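Local coordinates for TfuA domain-containing protein (Methanosarcina acetivorans, PDB 6XP8), which takes part in peptide backbone thioamidation, probably working together with a YcaO enzyme, at residues A[4-9]-A[26-31]; A[128-133]-A[197-202]; A[146-151]-A[178-183]. All blocks are in the same frame, centred on the assembly; numbering follows the deposited sequence.

In the fold
Contacts 1 and 2 are buried, whereas contact 3 lies at the surface, its centre about 26 Å from that of the chain against 12 and 7 Å for the other two. Contact 1 sets the end of a strand of the parallel sheet against a loop; it is mainly apolar, with two backbone carbonyls nearby and no hydrogen bond across. Contacts 2 and 3 join helices: 128-140 to 198-215, and 146-157 to the start of 181-193. Helix 146-157 follows 128-140 in the chain and 198-215 follows 181-193, so these are neighbouring pairs. A polar side chain meets a helix start in both, a buried amide in contact 2, a hydrated salt bridge in contact 3.

Contact 1 (A[4-9]-A[26-31]); sequences VIFTGN and PPVRRF
Phe6 and Val28 cross obliquely, the valine standing over one face of the phenyl ring. CG2 of Val28 sits 3.8 Å from the centroid of the Phe6 ring and 10° off its normal, so the methyl is centred on the face and the pair qualifies as a CH-pi contact. CB of Val28 follows it over the inner end of the ring, 3.6 Å from Phe6 CG. The torsions account for this: CG of Phe6 is anti to its own carbonyl carbon (chi1 -60°), and CG2 of Val28 is anti to its backbone N. The ring edge meets something different, the carbonyl O of Pro26, which lies in the ring plane 3.4 Å from Phe6 CD1.

Beyond the strand end, Pro27 turns CD and CG of its ring to the other segment. Its CD comes within 3.3 Å of Thr7 O, while Pro27 CG lies against the end of Asn9. Pro27 N has no hydrogen to offer Thr7 O; that carbonyl is instead hydrogen-bonded to His13, and Thr7 OG1 to Asp48.

The contact joins the end of inner strand 3-6, second in the parallel sheet of strand order 2-1-3-4-5, to the loop leaving its parallel neighbour, strand 23-25. Phe6 and Val28 both also touch Leu33 of helix 33-38, and they reach Ile44 and Ile46, respectively, on strand 43-46, which flanks strand 3-6 across from 23-25.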
# COMPACT_ATOMS: atom_id res chain seq x y z
N VAL A 4 5.96 3.41 16.87
CA VAL A 4 6.61 4.00 15.69
C VAL A 4 5.94 3.44 14.43
O VAL A 4 5.71 2.23 14.32
CB VAL A 4 8.16 3.82 15.73
CG1 VAL A 4 8.57 2.35 15.80
CG2 VAL A 4 8.83 4.52 14.56
N ILE A 5 5.60 4.34 13.50
CA ILE A 5 4.90 3.96 12.25
C ILE A 5 5.69 4.44 11.03
O ILE A 5 6.01 5.62 10.92
CB ILE A 5 3.46 4.55 12.17
CG1 ILE A 5 2.65 4.27 13.45
CG2 ILE A 5 2.73 4.09 10.91
CD1 ILE A 5 2.32 2.81 13.69
N PHE A 6 5.97 3.51 10.12
CA PHE A 6 6.66 3.84 8.88
C PHE A 6 5.64 3.99 7.77
O PHE A 6 5.04 3.00 7.33
CB PHE A 6 7.70 2.76 8.55
CG PHE A 6 8.75 2.59 9.62
CD1 PHE A 6 9.91 3.36 9.59
CD2 PHE A 6 8.57 1.68 10.65
CE1 PHE A 6 10.88 3.22 10.57
CE2 PHE A 6 9.53 1.54 11.65
CZ PHE A 6 10.69 2.31 11.60
N THR A 7 5.41 5.24 7.35
CA THR A 7 4.40 5.57 6.33
C THR A 7 4.75 6.89 5.61
O THR A 7 5.89 7.37 5.72
CB THR A 7 2.94 5.48 6.88
OG1 THR A 7 2.01 5.43 5.80
CG2 THR A 7 2.59 6.63 7.83
N GLY A 8 3.80 7.46 4.87
CA GLY A 8 4.03 8.67 4.09
C GLY A 8 3.47 8.57 2.69
O GLY A 8 3.03 9.58 2.13
N ASN A 9 3.49 7.35 2.13
CA ASN A 9 3.00 7.08 0.78
C ASN A 9 1.50 6.76 0.77
O ASN A 9 0.72 7.46 0.14
CB ASN A 9 3.78 5.93 0.11
CG ASN A 9 5.29 6.13 0.12
OD1 ASN A 9 5.81 7.26 0.18
ND2 ASN A 9 6.01 5.03 0.03
N PRO A 26 9.58 8.09 7.87
CA PRO A 26 9.46 7.85 6.43
C PRO A 26 9.33 6.35 6.09
O PRO A 26 9.55 5.51 6.99
CB PRO A 26 10.78 8.40 5.87
CG PRO A 26 11.22 9.40 6.88
CD PRO A 26 10.83 8.81 8.19
N PRO A 27 8.96 6.00 4.83
CA PRO A 27 8.91 4.58 4.44
C PRO A 27 10.16 3.82 4.91
O PRO A 27 11.28 4.33 4.77
CB PRO A 27 8.86 4.65 2.91
CG PRO A 27 8.12 5.91 2.65
CD PRO A 27 8.50 6.88 3.73
N VAL A 28 9.95 2.63 5.47
CA VAL A 28 11.01 1.88 6.14
C VAL A 28 12.09 1.39 5.17
O VAL A 28 11.79 1.01 4.04
CB VAL A 28 10.45 0.74 7.04
CG1 VAL A 28 9.82 -0.39 6.22
CG2 VAL A 28 11.49 0.22 8.03
N ARG A 29 13.35 1.46 5.63
CA ARG A 29 14.50 0.94 4.90
C ARG A 29 15.26 -0.05 5.79
O ARG A 29 15.04 -0.10 7.00
CB ARG A 29 15.45 2.06 4.47
CG ARG A 29 14.81 3.15 3.63
CD ARG A 29 15.85 3.99 2.91
NE ARG A 29 16.67 4.80 3.82
CZ ARG A 29 16.35 6.01 4.28
NH1 ARG A 29 15.20 6.59 3.94
NH2 ARG A 29 17.18 6.65 5.09
N ARG A 30 16.18 -0.79 5.17
CA ARG A 30 17.01 -1.78 5.85
C ARG A 30 17.76 -1.20 7.06
O ARG A 30 18.33 -0.10 7.00
CB ARG A 30 17.98 -2.43 4.84
CG ARG A 30 18.77 -3.63 5.37
CD ARG A 30 19.70 -4.20 4.32
NE ARG A 30 19.25 -5.50 3.83
CZ ARG A 30 18.39 -5.69 2.83
NH1 ARG A 30 17.87 -4.66 2.18
NH2 ARG A 30 18.04 -6.92 2.48
N PHE A 31 17.70 -1.94 8.16
CA PHE A 31 18.31 -1.61 9.45
C PHE A 31 17.87 -0.29 10.10
O PHE A 31 18.66 0.40 10.74
CB PHE A 31 19.83 -1.83 9.43
CG PHE A 31 20.21 -3.29 9.35
CD1 PHE A 31 19.76 -4.19 10.32
CD2 PHE A 31 21.00 -3.76 8.31
CE1 PHE A 31 20.09 -5.54 10.25
CE2 PHE A 31 21.35 -5.11 8.24
CZ PHE A 31 20.89 -6.00 9.21

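Contact 2 (A[128-133]-A[197-202]); sequences LVNIRE and DIKRQD
Asn130 spends both ends of its amide on the start of helix 198-215. Its OD1 accepts from the backbone N of Lys199 at 3.2 Å; the N-H...O angle of 167° makes this bond nearly straight, and the donor lies in the carbonyl plane, on a lone pair. The amide N points to the N-cap residue: Asn130 ND2 donates to Asp197 OD1 at 3.0 Å, close to the plane of its own amide but well above that of the carboxylate, the two planes being 76° apart. A second ND2 bond goes to Glu195, just ahead of the helix.

Asp197 OD1 is thus gripped twice, since it also takes the capping bond from Arg200 N at 3.1 Å. CG of Asp197 is anti to its backbone N, which carries the carboxylate round to the first turn. Beside this polar cluster, Val129 CG2 packs 3.8 Å from Ile198 CG2 and touches the Lys199 chain, crossing each at about a right angle. The lysine then bends at chi3 and leads its NZ away to Val112 O and Ser77. The short helical segments have axes 9.6 Å apart at closest approach, inclined at 109°.

An alanine in place of Asn130, lacking the amide, removes the acceptor of Lys199 N and a donor to Asp197 OD1, and would probably loosen the join between the helices. The chemistry implies a helix start capped by its own aspartate and further bonded by an amide from a helix remote in sequence, with the two acidic groups near ND2 likely to polarise that amide.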
# COMPACT_ATOMS: atom_id res chain seq x y z
N LEU A 128 -1.05 -0.62 -8.40
CA LEU A 128 -1.87 -1.59 -9.12
C LEU A 128 -3.09 -2.07 -8.34
O LEU A 128 -4.16 -2.22 -8.92
CB LEU A 128 -1.02 -2.78 -9.60
CG LEU A 128 -1.63 -3.82 -10.55
CD1 LEU A 128 -2.24 -3.19 -11.80
CD2 LEU A 128 -0.54 -4.81 -10.93
N VAL A 129 -2.95 -2.29 -7.02
CA VAL A 129 -4.10 -2.66 -6.17
C VAL A 129 -5.26 -1.65 -6.21
O VAL A 129 -6.42 -2.07 -6.27
CB VAL A 129 -3.72 -3.01 -4.70
CG1 VAL A 129 -2.96 -4.33 -4.65
CG2 VAL A 129 -2.96 -1.89 -4.02
N ASN A 130 -4.93 -0.36 -6.19
CA ASN A 130 -5.93 0.73 -6.35
C ASN A 130 -6.57 0.69 -7.74
O ASN A 130 -7.77 0.90 -7.87
CB ASN A 130 -5.30 2.11 -6.11
CG ASN A 130 -5.12 2.45 -4.63
OD1 ASN A 130 -5.17 1.59 -3.75
ND2 ASN A 130 -4.87 3.73 -4.36
N ILE A 131 -5.76 0.41 -8.78
CA ILE A 131 -6.26 0.30 -10.16
C ILE A 131 -7.25 -0.87 -10.27
O ILE A 131 -8.34 -0.72 -10.84
CB ILE A 131 -5.10 0.19 -11.20
CG1 ILE A 131 -4.30 1.49 -11.24
CG2 ILE A 131 -5.63 -0.16 -12.59
CD1 ILE A 131 -2.91 1.36 -11.85
N ARG A 132 -6.88 -2.02 -9.69
CA ARG A 132 -7.74 -3.21 -9.64
C ARG A 132 -9.12 -2.89 -9.05
O ARG A 132 -10.15 -3.17 -9.67
CB ARG A 132 -7.07 -4.33 -8.83
CG ARG A 132 -5.87 -4.99 -9.49
CD ARG A 132 -5.38 -6.18 -8.68
NE ARG A 132 -4.20 -6.83 -9.25
CZ ARG A 132 -4.22 -7.71 -10.26
NH1 ARG A 132 -5.36 -8.07 -10.85
NH2 ARG A 132 -3.07 -8.24 -10.68
N GLU A 133 -9.11 -2.26 -7.87
CA GLU A 133 -10.33 -1.94 -7.14
C GLU A 133 -11.16 -0.84 -7.79
O GLU A 133 -12.40 -0.87 -7.75
CB GLU A 133 -9.99 -1.58 -5.69
CG GLU A 133 -9.59 -2.78 -4.85
CD GLU A 133 -10.70 -3.80 -4.72
OE1 GLU A 133 -11.69 -3.53 -4.02
OE2 GLU A 133 -10.58 -4.89 -5.33
N ASP A 197 -9.35 3.79 -2.93
CA ASP A 197 -8.00 3.92 -2.42
C ASP A 197 -7.79 2.87 -1.32
O ASP A 197 -7.84 3.16 -0.11
CB ASP A 197 -7.76 5.35 -1.91
CG ASP A 197 -6.28 5.67 -1.67
OD1 ASP A 197 -5.44 4.75 -1.57
OD2 ASP A 197 -5.96 6.88 -1.54
N ILE A 198 -7.57 1.64 -1.77
CA ILE A 198 -7.45 0.50 -0.87
C ILE A 198 -6.19 0.60 0.00
O ILE A 198 -6.21 0.17 1.16
CB ILE A 198 -7.59 -0.86 -1.59
CG1 ILE A 198 -7.80 -2.01 -0.59
CG2 ILE A 198 -6.42 -1.16 -2.52
CD1 ILE A 198 -9.09 -1.93 0.20
N LYS A 199 -5.12 1.18 -0.54
CA LYS A 199 -3.90 1.40 0.24
C LYS A 199 -4.15 2.33 1.42
O LYS A 199 -3.70 2.04 2.53
CB LYS A 199 -2.77 1.93 -0.64
CG LYS A 199 -2.21 0.89 -1.59
CD LYS A 199 -0.85 1.34 -2.11
CE LYS A 199 0.29 0.68 -1.37
NZ LYS A 199 1.60 1.17 -1.90
N ARG A 200 -4.89 3.42 1.19
CA ARG A 200 -5.23 4.37 2.26
C ARG A 200 -6.13 3.73 3.32
O ARG A 200 -5.92 3.93 4.52
CB ARG A 200 -5.90 5.61 1.68
CG ARG A 200 -6.20 6.69 2.71
CD ARG A 200 -6.96 7.86 2.10
NE ARG A 200 -7.07 8.95 3.06
CZ ARG A 200 -6.14 9.88 3.26
NH1 ARG A 200 -5.01 9.87 2.55
NH2 ARG A 200 -6.33 10.83 4.17
N GLN A 201 -7.12 2.96 2.88
CA GLN A 201 -8.07 2.33 3.80
C GLN A 201 -7.37 1.28 4.64
O GLN A 201 -7.61 1.19 5.84
CB GLN A 201 -9.28 1.76 3.07
CG GLN A 201 -10.18 2.87 2.52
CD GLN A 201 -11.35 2.36 1.71
OE1 GLN A 201 -11.21 1.46 0.87
NE2 GLN A 201 -12.53 2.94 1.94
N ASP A 202 -6.48 0.52 4.01
CA ASP A 202 -5.68 -0.46 4.74
C ASP A 202 -4.72 0.21 5.71
O ASP A 202 -4.52 -0.30 6.82
CB ASP A 202 -4.89 -1.34 3.78
CG ASP A 202 -5.71 -2.48 3.21
OD1 ASP A 202 -6.96 -2.52 3.39
OD2 ASP A 202 -5.08 -3.34 2.58

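Contact 3 (A[146-151]-A[178-183]); sequences EKEHNA and LIPKEK
CG of Glu148 is anti to its carbonyl carbon (chi1 -75°) and the chain then runs extended (chi2 159°), carrying the carboxylate out from helix 146-157 across the other segment. Lys183 answers with CG anti to its backbone N (chi1 -151°) and an extended chain beyond, so that the two long side chains cross at about a right angle with their charged ends together.

There Lys183 NZ donates to Glu148 OE1 at 2.8 Å, a salt bridge that uses the syn lone pair of the oxygen. OE1 also accepts from the backbone N of Ser145, so the same atom joins the beginning of its own helix to the lysine. The other oxygen, OE2, takes a hydrogen bond from a water 2.8 Å away, and this water in turn accepts from Lys183 NZ at 3.1 Å, closing a second route between the charges. Pro180, at the N-cap position of helix 181-193, brings its CD to 3.4 Å from Glu148 OE2.

Closer to helix 146-157, the aliphatic part of Glu148 passes over the connecting segment, its CG 3.4 Å from the carbonyl O of Leu178. Leu178 meets the next turn of helix 146-157: its CB is 4.1 Å from Ala151 CB, and its CD1 lies beside Ala151 O. Leu178 and Ile179 extend this apolar side to Leu155 and Leu152, respectively.

The contact therefore ties two helices through a hydrated ion pair above a small apolar patch; with a bound water beside it, the charge attraction is likely to be partly screened by solvent.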
# COMPACT_ATOMS: atom_id res chain seq x y z
N GLU A 146 -16.93 -5.59 -19.54
CA GLU A 146 -15.99 -6.58 -19.03
C GLU A 146 -14.73 -6.67 -19.90
O GLU A 146 -13.62 -6.77 -19.37
CB GLU A 146 -16.66 -7.94 -18.87
CG GLU A 146 -16.31 -8.63 -17.57
CD GLU A 146 -17.35 -9.66 -17.14
OE1 GLU A 146 -17.83 -9.58 -15.99
OE2 GLU A 146 -17.70 -10.53 -17.96
N LYS A 147 -14.92 -6.60 -21.22
CA LYS A 147 -13.80 -6.60 -22.19
C LYS A 147 -12.88 -5.40 -21.95
O LYS A 147 -11.65 -5.55 -21.95
CB LYS A 147 -14.33 -6.61 -23.63
CG LYS A 147 -13.26 -6.85 -24.70
CD LYS A 147 -13.86 -6.81 -26.11
CE LYS A 147 -12.78 -6.76 -27.19
NZ LYS A 147 -12.17 -8.09 -27.48
N GLU A 148 -13.48 -4.22 -21.75
CA GLU A 148 -12.75 -2.97 -21.49
C GLU A 148 -12.02 -3.00 -20.15
O GLU A 148 -10.86 -2.58 -20.06
CB GLU A 148 -13.69 -1.77 -21.56
CG GLU A 148 -14.09 -1.38 -22.97
CD GLU A 148 -15.37 -0.55 -23.05
OE1 GLU A 148 -16.09 -0.42 -22.03
OE2 GLU A 148 -15.65 -0.03 -24.14
N HIS A 149 -12.70 -3.50 -19.12
CA HIS A 149 -12.10 -3.73 -17.80
C HIS A 149 -10.85 -4.60 -17.92
O HIS A 149 -9.78 -4.22 -17.45
CB HIS A 149 -13.11 -4.38 -16.85
CG HIS A 149 -12.50 -4.87 -15.57
ND1 HIS A 149 -11.93 -6.11 -15.44
CD2 HIS A 149 -12.38 -4.27 -14.36
CE1 HIS A 149 -11.47 -6.26 -14.21
NE2 HIS A 149 -11.74 -5.16 -13.53
N ASN A 150 -11.01 -5.77 -18.55
CA ASN A 150 -9.92 -6.74 -18.69
C ASN A 150 -8.75 -6.21 -19.51
O ASN A 150 -7.59 -6.45 -19.16
CB ASN A 150 -10.43 -8.06 -19.27
CG ASN A 150 -11.45 -8.76 -18.37
OD1 ASN A 150 -11.69 -8.35 -17.23
ND2 ASN A 150 -12.06 -9.82 -18.90
N ALA A 151 -9.06 -5.48 -20.59
CA ALA A 151 -8.03 -4.90 -21.46
C ALA A 151 -7.23 -3.83 -20.73
O ALA A 151 -6.00 -3.80 -20.81
CB ALA A 151 -8.64 -4.35 -22.74
N LEU A 178 -8.57 0.17 -26.95
CA LEU A 178 -9.11 -0.65 -25.86
C LEU A 178 -10.42 -0.11 -25.29
O LEU A 178 -11.15 -0.84 -24.62
CB LEU A 178 -8.07 -0.82 -24.74
CG LEU A 178 -6.64 -1.27 -25.08
CD1 LEU A 178 -5.85 -1.37 -23.78
CD2 LEU A 178 -6.59 -2.58 -25.85
N ILE A 179 -10.70 1.17 -25.56
CA ILE A 179 -11.87 1.88 -25.04
C ILE A 179 -12.17 3.09 -25.95
O ILE A 179 -11.23 3.73 -26.44
CB ILE A 179 -11.66 2.30 -23.54
CG1 ILE A 179 -12.98 2.78 -22.90
CG2 ILE A 179 -10.50 3.29 -23.38
CD1 ILE A 179 -12.96 2.82 -21.38
N PRO A 180 -13.46 3.38 -26.23
CA PRO A 180 -13.77 4.64 -26.92
C PRO A 180 -13.29 5.83 -26.10
O PRO A 180 -13.35 5.79 -24.87
CB PRO A 180 -15.30 4.62 -27.00
CG PRO A 180 -15.66 3.18 -27.01
CD PRO A 180 -14.66 2.52 -26.10
N LYS A 181 -12.81 6.86 -26.79
CA LYS A 181 -12.20 8.02 -26.12
C LYS A 181 -13.18 8.82 -25.24
O LYS A 181 -12.78 9.30 -24.18
CB LYS A 181 -11.45 8.91 -27.12
CG LYS A 181 -10.13 8.30 -27.55
CD LYS A 181 -9.39 9.13 -28.58
CE LYS A 181 -8.22 8.32 -29.13
NZ LYS A 181 -7.62 8.93 -30.35
N GLU A 182 -14.43 8.94 -25.67
CA GLU A 182 -15.46 9.61 -24.85
C GLU A 182 -15.79 8.81 -23.59
O GLU A 182 -15.97 9.39 -22.51
CB GLU A 182 -16.72 9.92 -25.66
CG GLU A 182 -16.55 11.05 -26.67
CD GLU A 182 -16.27 12.40 -26.01
OE1 GLU A 182 -17.22 13.01 -25.48
OE2 GLU A 182 -15.10 12.84 -26.04
N LYS A 183 -15.86 7.49 -23.75
CA LYS A 183 -16.04 6.56 -22.63
C LYS A 183 -14.82 6.59 -21.70
O LYS A 183 -14.97 6.46 -20.48
CB LYS A 183 -16.30 5.14 -23.16
CG LYS A 183 -17.16 4.30 -22.24
CD LYS A 183 -17.48 2.94 -22.85
CE LYS A 183 -18.40 2.15 -21.94
NZ LYS A 183 -18.57 0.74 -22.37
O HOH W 1 -17.95 0.77 -25.45